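Local coordinates for protein hypothetical glycoside hydrolase (Parabacteroides distasonis, PDB 3TAW) that is of unknown function but is probably a glycoside-hydrolase-like protein with a five-bladed beta-propeller fold, at residues I252-D256 and K352-F356; I123-E127 and K186-I192. One frame throughout, in Å; residues are numbered along the deposited sequence. Where two conformers were deposited one is given.

Interaction 1 of 2, residues I252-D256 and K352-F356; sequences ILTKD and KQLNF. With MG (magnesium ion), chain D.
F356 lays the edge of its ring on the end of strand 244-254. Its CB starts off away from the strand. CG stands beside the backbone N, anti to the carbonyl carbon (chi1 -54°), and this turns the ring back. CD1 faces the carbonyl oxygen of L253. CE1 comes closer to that same oxygen, with F356 CE1 3.3 Å from L253 O, which lies at the ring edge, near its plane. L253 O also accepts a hydrogen bond from T184 OG1 of strand 179-186. Further along the same edge, I252 CG2 packs in plane against F356 CE1 at 3.7 Å and also touches CZ. The methyl T254 CG2 approaches obliquely. It also meets L354 CD1.

The backbones are joined just past the strand. K255 N donates to N355 O over 2.8 Å, nearly straight at 164°. T254 OG1 is hydrogen-bonded to G257 O and also accepts a weak hydrogen bond from D256 N. Two waters join D256 OD2 to N355, one through its backbone N and the other through ND2.

N355 CG is anti to the backbone N (chi1 -177°). This brings N355 OD1 alongside F356 O, and the magnesium ion sits 2.1 Å from N355 OD1 and 2.1 Å from F356 O. The side chain of K255 runs past the carboxylate. K255 CE is 3.4 Å from F356 OXT, but K255 NZ is 4.4 Å from F356 OXT.

One oxygen of the terminal carboxylate binds the metal, and K255 stays short of a salt bridge with the other. The shared magnesium ion probably offsets the repulsion between N355 OD1 and F356 O, 2.9 Å apart. The metal and the nearby ammonium group probably also offset the terminal charge.

Interaction 2 of 2, residues I123-E127 and K186-I192; sequences IAMTE and KGDKQVI
M125 and I192 make the backbone bond of this contact. I192 N donates to M125 O at 2.8 Å, with an angle of 163° at the hydrogen. V191 CA adds a CH···O contact to that oxygen. The strands cross at 100°, so no regular pairing follows. Water 3 links M125 N to Q190 O, and water 4 links E127 N to I192 O.

The charged pair is exposed. In one of its two conformers, K186 NZ forms a salt bridge with E127 OE2 at 2.6 Å, meeting it on the syn side and 24° out of the carboxylate plane. The two extended side chains cross at about a right angle. Water 5 ties E127 OE2 to I192 O.

Apolar groups fill in around the backbone bond. A124 CB meets I192 CG1 at 3.6 Å, and T126 CG2 touches I192 CD1. The selenomethionine M125 bends at chi3, which brings its CE to K189 CE (3.7 Å) and near V191 CG1. E127 CG lies against V191 CG2.

The contact joins the sheet of 117-125 to that of 179-186 and 189-192, probably neighbouring blades of a beta-propeller. I192 packs on V132 of strand 131-138 and L181 of 179-186, A124 on T183.

In the fold
Interaction 1 and interaction 2 have centres 13 Å apart and share one sheet. Strand 179-186 lies between them: it pairs antiparallel with 189-192 and parallel with 244-254. T183 serves both, through its backbone to L253 and through OG1 to Q190 NE2. The contacts also touch directly, with I252 CG1 packed 3.8 Å from Q190 NE2. Along the chain they come in series. Interaction 2 links this sheet to the sheet before it, and interaction 1 brings the chain end back onto it. Magnesium belongs to interaction 1 alone; the side chain of K186 in interaction 2 is about 12 Å from the ion.

Interaction 1 of 2, residues I252-D256 and K352-F356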
ATOM      1  N   ILE A 252       3.283 -10.763  -5.329  1.00 11.92           N
ATOM      2  CA  ILE A 252       4.273 -11.825  -5.179  1.00 12.52           C
ATOM      3  C   ILE A 252       4.136 -12.888  -6.268  1.00 12.78           C
ATOM      4  O   ILE A 252       3.130 -13.604  -6.320  1.00 12.36           O
ATOM      5  CB  ILE A 252       4.178 -12.514  -3.804  1.00 12.87           C
ATOM      6  CG1 ILE A 252       4.306 -11.474  -2.685  1.00 13.35           C
ATOM      7  CG2 ILE A 252       5.289 -13.544  -3.665  1.00 13.65           C
ATOM      8  CD1 ILE A 252       4.235 -12.037  -1.276  1.00 14.15           C
ATOM      9  N   LEU A 253       5.171 -13.005  -7.097  1.00 13.47           N
ATOM     10  CA  LEU A 253       5.228 -13.979  -8.186  1.00 14.63           C
ATOM     11  C   LEU A 253       5.645 -15.313  -7.595  1.00 14.94           C
ATOM     12  O   LEU A 253       6.768 -15.438  -7.115  1.00 15.02           O
ATOM     13  CB  LEU A 253       6.240 -13.523  -9.242  1.00 15.67           C
ATOM     14  CG  LEU A 253       6.681 -14.484 -10.336  1.00 17.88           C
ATOM     15  CD1 LEU A 253       5.500 -14.910 -11.150  1.00 18.79           C
ATOM     16  CD2 LEU A 253       7.782 -13.811 -11.225  1.00 19.13           C
ATOM     17  N   THR A 254       4.745 -16.291  -7.622  1.00 14.41           N
ATOM     18  CA  THR A 254       5.031 -17.633  -7.129  1.00 15.02           C
ATOM     19  C   THR A 254       4.928 -18.595  -8.298  1.00 16.13           C
ATOM     20  O   THR A 254       4.480 -18.219  -9.394  1.00 15.76           O
ATOM     21  CB  THR A 254       4.034 -18.077  -6.012  1.00 14.50           C
ATOM     22  OG1 THR A 254       2.754 -18.363  -6.594  1.00 14.12           O
ATOM     23  CG2 THR A 254       3.853 -16.986  -4.889  1.00 13.50           C
ATOM     24  N   LYS A 255       5.317 -19.855  -8.076  1.00 17.35           N
ATOM     25  CA  LYS A 255       5.125 -20.884  -9.120  1.00 19.11           C
ATOM     26  C   LYS A 255       3.662 -21.094  -9.508  1.00 19.37           C
ATOM     27  O   LYS A 255       3.362 -21.578 -10.629  1.00 19.78           O
ATOM     28  CB  LYS A 255       5.712 -22.224  -8.659  1.00 20.51           C
ATOM     29  CG  LYS A 255       7.212 -22.206  -8.528  1.00 21.43           C
ATOM     30  CD  LYS A 255       7.922 -22.046  -9.860  1.00 23.11           C
ATOM     31  CE  LYS A 255       9.409 -21.851  -9.669  1.00 24.31           C
ATOM     32  NZ  LYS A 255      10.114 -21.556 -10.949  1.00 26.34           N
ATOM     33  N   ASP A 256       2.753 -20.781  -8.585  1.00 18.90           N
ATOM     34  CA  ASP A 256       1.318 -20.964  -8.801  1.00 20.01           C
ATOM     35  C   ASP A 256       0.591 -19.757  -9.356  1.00 19.08           C
ATOM     36  O   ASP A 256      -0.626 -19.833  -9.581  1.00 19.45           O
ATOM     37  CB  ASP A 256       0.673 -21.421  -7.495  1.00 22.33           C
ATOM     38  CG  ASP A 256       1.222 -22.753  -7.047  1.00 25.18           C
ATOM     39  OD1 ASP A 256       1.169 -23.679  -7.872  1.00 26.38           O
ATOM     40  OD2 ASP A 256       1.776 -22.862  -5.930  1.00 27.46           O
ATOM     41  N   LYS A 352       2.957 -19.608   6.763  1.00 19.11           N
ATOM     42  CA  LYS A 352       2.692 -20.291   5.494  1.00 20.45           C
ATOM     43  C   LYS A 352       3.861 -20.139   4.542  1.00 20.88           C
ATOM     44  O   LYS A 352       4.392 -19.052   4.379  1.00 20.62           O
ATOM     45  CB  LYS A 352       1.429 -19.767   4.813  1.00 21.00           C
ATOM     46  CG  LYS A 352       1.026 -20.632   3.581  1.00 22.71           C
ATOM     47  CD  LYS A 352      -0.373 -20.372   3.127  1.00 23.40           C
ATOM     48  CE  LYS A 352      -0.855 -21.345   1.996  1.00 24.07           C
ATOM     49  NZ  LYS A 352      -2.353 -21.205   1.773  1.00 23.71           N
ATOM     50  N   GLN A 353       4.253 -21.229   3.898  1.00 22.64           N
ATOM     51  CA  GLN A 353       5.352 -21.139   2.965  1.00 23.98           C
ATOM     52  C   GLN A 353       4.767 -21.247   1.555  1.00 22.72           C
ATOM     53  O   GLN A 353       4.104 -22.207   1.217  1.00 24.42           O
ATOM     54  CB  GLN A 353       6.448 -22.171   3.282  1.00 27.65           C
ATOM     55  CG  GLN A 353       7.054 -22.053   4.752  1.00 29.24           C
ATOM     56  CD  GLN A 353       7.757 -20.705   5.111  1.00 29.86           C
ATOM     57  OE1 GLN A 353       8.655 -20.224   4.396  1.00 30.60           O
ATOM     58  NE2 GLN A 353       7.392 -20.138   6.264  1.00 30.11           N
ATOM     59  N   LEU A 354       4.979 -20.206   0.764  1.00 20.70           N
ATOM     60  CA  LEU A 354       4.500 -20.182  -0.618  1.00 19.54           C
ATOM     61  C   LEU A 354       5.499 -20.942  -1.471  1.00 18.97           C
ATOM     62  O   LEU A 354       6.656 -21.158  -1.048  1.00 18.55           O
ATOM     63  CB  LEU A 354       4.375 -18.750  -1.123  1.00 19.89           C
ATOM     64  CG  LEU A 354       3.354 -17.846  -0.420  1.00 19.67           C
ATOM     65  CD1 LEU A 354       3.423 -16.412  -0.953  1.00 19.64           C
ATOM     66  CD2 LEU A 354       1.975 -18.439  -0.595  1.00 19.74           C
ATOM     67  N   ASN A 355       5.061 -21.335  -2.664  1.00 17.79           N
ATOM     68  CA  ASN A 355       5.896 -22.135  -3.548  1.00 17.85           C
ATOM     69  C   ASN A 355       6.653 -21.259  -4.554  1.00 17.71           C
ATOM     70  O   ASN A 355       6.032 -20.661  -5.457  1.00 17.03           O
ATOM     71  CB  ASN A 355       5.023 -23.146  -4.280  1.00 18.23           C
ATOM     72  CG  ASN A 355       5.826 -24.056  -5.164  1.00 18.80           C
ATOM     73  OD1 ASN A 355       7.061 -24.079  -5.077  1.00 18.88           O
ATOM     74  ND2 ASN A 355       5.141 -24.832  -6.019  1.00 18.88           N
ATOM     75  N   PHE A 356       7.976 -21.172  -4.368  1.00 18.09           N
ATOM     76  CA  PHE A 356       8.906 -20.578  -5.335  1.00 18.68           C
ATOM     77  C   PHE A 356       9.821 -21.641  -5.929  1.00 20.19           C
ATOM     78  O   PHE A 356       9.617 -22.857  -5.777  1.00 18.85           O
ATOM     79  CB  PHE A 356       9.767 -19.488  -4.662  1.00 18.72           C
ATOM     80  CG  PHE A 356       8.964 -18.450  -3.964  1.00 17.00           C
ATOM     81  CD1 PHE A 356       8.422 -17.389  -4.677  1.00 16.57           C
ATOM     82  CD2 PHE A 356       8.700 -18.548  -2.612  1.00 16.93           C
ATOM     83  CE1 PHE A 356       7.649 -16.425  -4.038  1.00 15.66           C
ATOM     84  CE2 PHE A 356       7.935 -17.591  -1.963  1.00 16.34           C
ATOM     85  CZ  PHE A 356       7.390 -16.523  -2.706  1.00 15.84           C
ATOM     86  OXT PHE A 356      10.819 -21.316  -6.595  1.00 22.22           O
TER
HETATM   87 MG    MG D 389       8.956 -24.785  -5.455  1.00 15.64          MG
HETATM   88  O   HOH W   1       2.349 -21.227  -3.377  1.00 21.68           O
HETATM   89  O   HOH W   2       2.243 -25.229  -5.218  1.00 37.64           O

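Interaction 2 of 2, residues I123-E127 and K186-I192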
ATOM      1  N   ILE A 123       6.498  -0.042  -0.675  1.00 10.72           N
ATOM      2  CA  ILE A 123       7.922  -0.160  -0.959  1.00 11.20           C
ATOM      3  C   ILE A 123       8.250  -1.552  -1.451  1.00 10.89           C
ATOM      4  O   ILE A 123       7.779  -2.533  -0.890  1.00 10.64           O
ATOM      5  CB  ILE A 123       8.779   0.123   0.280  1.00 11.89           C
ATOM      6  CG1 ILE A 123       8.547   1.569   0.743  1.00 12.52           C
ATOM      7  CG2 ILE A 123      10.287  -0.142   0.002  1.00 12.51           C
ATOM      8  CD1 ILE A 123       9.120   1.867   2.107  1.00 13.99           C
ATOM      9  N   ALA A 124       9.098  -1.622  -2.469  1.00 11.03           N
ATOM     10  CA  ALA A 124       9.754  -2.871  -2.851  1.00 11.70           C
ATOM     11  C   ALA A 124      11.196  -2.547  -3.233  1.00 12.36           C
ATOM     12  O   ALA A 124      11.544  -1.382  -3.477  1.00 12.68           O
ATOM     13  CB  ALA A 124       9.042  -3.586  -4.018  1.00 11.55           C
HETATM   14  N   MSE A 125      12.024  -3.573  -3.272  1.00 12.44           N
HETATM   15  CA  MSE A 125      13.466  -3.377  -3.491  1.00 13.22           C
HETATM   16  C   MSE A 125      13.963  -4.129  -4.716  1.00 13.66           C
HETATM   17  O   MSE A 125      13.599  -5.282  -4.912  1.00 12.94           O
HETATM   18  CB  MSE A 125      14.255  -3.863  -2.276  1.00 14.14           C
HETATM   19  CG  MSE A 125      15.686  -3.436  -2.297  1.00 14.97           C
HETATM   20 SE   MSE A 125      16.731  -4.391  -0.929  0.75 16.77          SE
HETATM   21  CE  MSE A 125      16.760  -6.171  -1.784  1.00 17.47           C
ATOM     22  N   THR A 126      14.828  -3.502  -5.512  1.00 14.07           N
ATOM     23  CA  THR A 126      15.457  -4.192  -6.649  1.00 15.25           C
ATOM     24  C   THR A 126      16.565  -5.114  -6.183  1.00 16.45           C
ATOM     25  O   THR A 126      17.003  -5.037  -5.032  1.00 16.31           O
ATOM     26  CB  THR A 126      16.045  -3.219  -7.673  1.00 15.58           C
ATOM     27  OG1 THR A 126      17.142  -2.516  -7.087  1.00 16.00           O
ATOM     28  CG2 THR A 126      14.986  -2.231  -8.136  1.00 14.83           C
ATOM     29  N   GLU A 127      17.000  -6.002  -7.071  1.00 18.18           N
ATOM     30  CA  GLU A 127      18.078  -6.918  -6.749  1.00 20.06           C
ATOM     31  C   GLU A 127      19.353  -6.161  -6.412  1.00 21.48           C
ATOM     32  O   GLU A 127      20.135  -6.654  -5.620  1.00 22.64           O
ATOM     33  CB  GLU A 127      18.349  -7.902  -7.895  1.00 21.61           C
ATOM     34  CG  GLU A 127      17.203  -8.831  -8.171  1.00 22.41           C
ATOM     35  CD  GLU A 127      17.514  -9.916  -9.177  1.00 24.96           C
ATOM     36  OE1 GLU A 127      18.666 -10.014  -9.627  1.00 28.21           O
ATOM     37  OE2 GLU A 127      16.603 -10.684  -9.529  1.00 24.97           O
ATOM     38  N   LYS A 186      13.811 -14.790  -4.015  0.50 16.04           N
ATOM     39  CA  LYS A 186      14.960 -15.560  -4.461  0.50 16.90           C
ATOM     40  C   LYS A 186      15.658 -16.033  -3.189  0.50 17.00           C
ATOM     41  O   LYS A 186      16.315 -15.251  -2.501  0.50 16.76           O
ATOM     42  CB  LYS A 186      15.848 -14.710  -5.364  0.50 17.75           C
ATOM     43  CG  LYS A 186      15.238 -14.560  -6.761  0.50 17.94           C
ATOM     44  CD  LYS A 186      16.110 -13.792  -7.720  0.50 18.91           C
ATOM     45  CE  LYS A 186      15.535 -13.883  -9.141  0.50 19.35           C
ATOM     46  NZ  LYS A 186      16.399 -13.234 -10.151  0.50 19.42           N
ATOM     47  N   GLY A 187      15.437 -17.306  -2.851  1.00 17.21           N
ATOM     48  CA  GLY A 187      15.725 -17.790  -1.507  1.00 17.46           C
ATOM     49  C   GLY A 187      14.815 -17.035  -0.544  1.00 16.67           C
ATOM     50  O   GLY A 187      13.596 -16.988  -0.739  1.00 16.82           O
ATOM     51  N   ASP A 188      15.397 -16.377   0.451  1.00 16.18           N
ATOM     52  CA  ASP A 188      14.653 -15.610   1.425  1.00 15.23           C
ATOM     53  C   ASP A 188      14.577 -14.114   1.073  1.00 14.65           C
ATOM     54  O   ASP A 188      14.079 -13.334   1.870  1.00 14.37           O
ATOM     55  CB  ASP A 188      15.229 -15.788   2.838  1.00 15.62           C
ATOM     56  CG  ASP A 188      16.628 -15.189   2.997  1.00 15.88           C
ATOM     57  OD1 ASP A 188      17.155 -14.601   2.038  1.00 15.35           O
ATOM     58  OD2 ASP A 188      17.194 -15.299   4.104  1.00 16.56           O
ATOM     59  N   LYS A 189      15.075 -13.736  -0.103  1.00 14.74           N
ATOM     60  CA  LYS A 189      15.224 -12.327  -0.464  1.00 14.69           C
ATOM     61  C   LYS A 189      14.106 -11.882  -1.409  1.00 13.94           C
ATOM     62  O   LYS A 189      13.984 -12.397  -2.510  1.00 13.68           O
ATOM     63  CB  LYS A 189      16.590 -12.123  -1.104  1.00 16.22           C
ATOM     64  CG  LYS A 189      16.922 -10.701  -1.442  1.00 17.18           C
ATOM     65  CD  LYS A 189      18.185 -10.652  -2.266  1.00 18.96           C
ATOM     66  CE  LYS A 189      18.704  -9.251  -2.443  1.00 20.64           C
ATOM     67  NZ  LYS A 189      20.060  -9.367  -3.155  1.00 23.95           N
ATOM     68  N   GLN A 190      13.322 -10.902  -0.978  1.00 12.73           N
ATOM     69  CA  GLN A 190      12.194 -10.402  -1.766  1.00 12.25           C
ATOM     70  C   GLN A 190      12.622  -9.212  -2.620  1.00 12.15           C
ATOM     71  O   GLN A 190      13.044  -8.173  -2.096  1.00 11.92           O
ATOM     72  CB  GLN A 190      11.029 -10.027  -0.868  1.00 11.90           C
ATOM     73  CG  GLN A 190       9.751  -9.691  -1.661  1.00 11.64           C
ATOM     74  CD  GLN A 190       8.498  -9.640  -0.802  1.00 11.85           C
ATOM     75  OE1 GLN A 190       8.593  -9.694   0.432  1.00 12.74           O
ATOM     76  NE2 GLN A 190       7.308  -9.548  -1.441  1.00 11.31           N
ATOM     77  N   VAL A 191      12.553  -9.405  -3.940  1.00 12.60           N
ATOM     78  CA  VAL A 191      13.017  -8.411  -4.905  1.00 12.72           C
ATOM     79  C   VAL A 191      12.012  -8.176  -6.026  1.00 12.65           C
ATOM     80  O   VAL A 191      11.250  -9.076  -6.411  1.00 12.38           O
ATOM     81  CB  VAL A 191      14.360  -8.842  -5.558  1.00 13.40           C
ATOM     82  CG1 VAL A 191      15.489  -8.922  -4.514  1.00 14.19           C
ATOM     83  CG2 VAL A 191      14.225 -10.193  -6.269  1.00 14.22           C
ATOM     84  N   ILE A 192      12.040  -6.961  -6.557  1.00 12.34           N
ATOM     85  CA  ILE A 192      11.245  -6.604  -7.737  1.00 12.65           C
ATOM     86  C   ILE A 192      11.613  -7.578  -8.883  1.00 12.99           C
ATOM     87  O   ILE A 192      12.784  -7.922  -9.086  1.00 12.66           O
ATOM     88  CB  ILE A 192      11.443  -5.118  -8.097  1.00 12.83           C
ATOM     89  CG1 ILE A 192      10.858  -4.233  -7.003  1.00 12.77           C
ATOM     90  CG2 ILE A 192      10.836  -4.796  -9.474  1.00 13.07           C
ATOM     91  CD1 ILE A 192      11.355  -2.738  -7.051  1.00 12.94           C
TER
HETATM   92  O   HOH W   3      11.119  -6.088  -2.338  1.00 14.72           O
HETATM   93  O   HOH W   4      15.013  -6.188  -9.220  1.00 16.98           O
HETATM   94  O   HOH W   5      14.104 -10.244  -9.946  1.00 21.64           O
HETATM   95  O   HOH W   6      20.613  -6.276  -2.408  1.00 47.27           O
HETATM   96  O   HOH W   7      19.406 -13.172 -10.122  1.00 47.44           O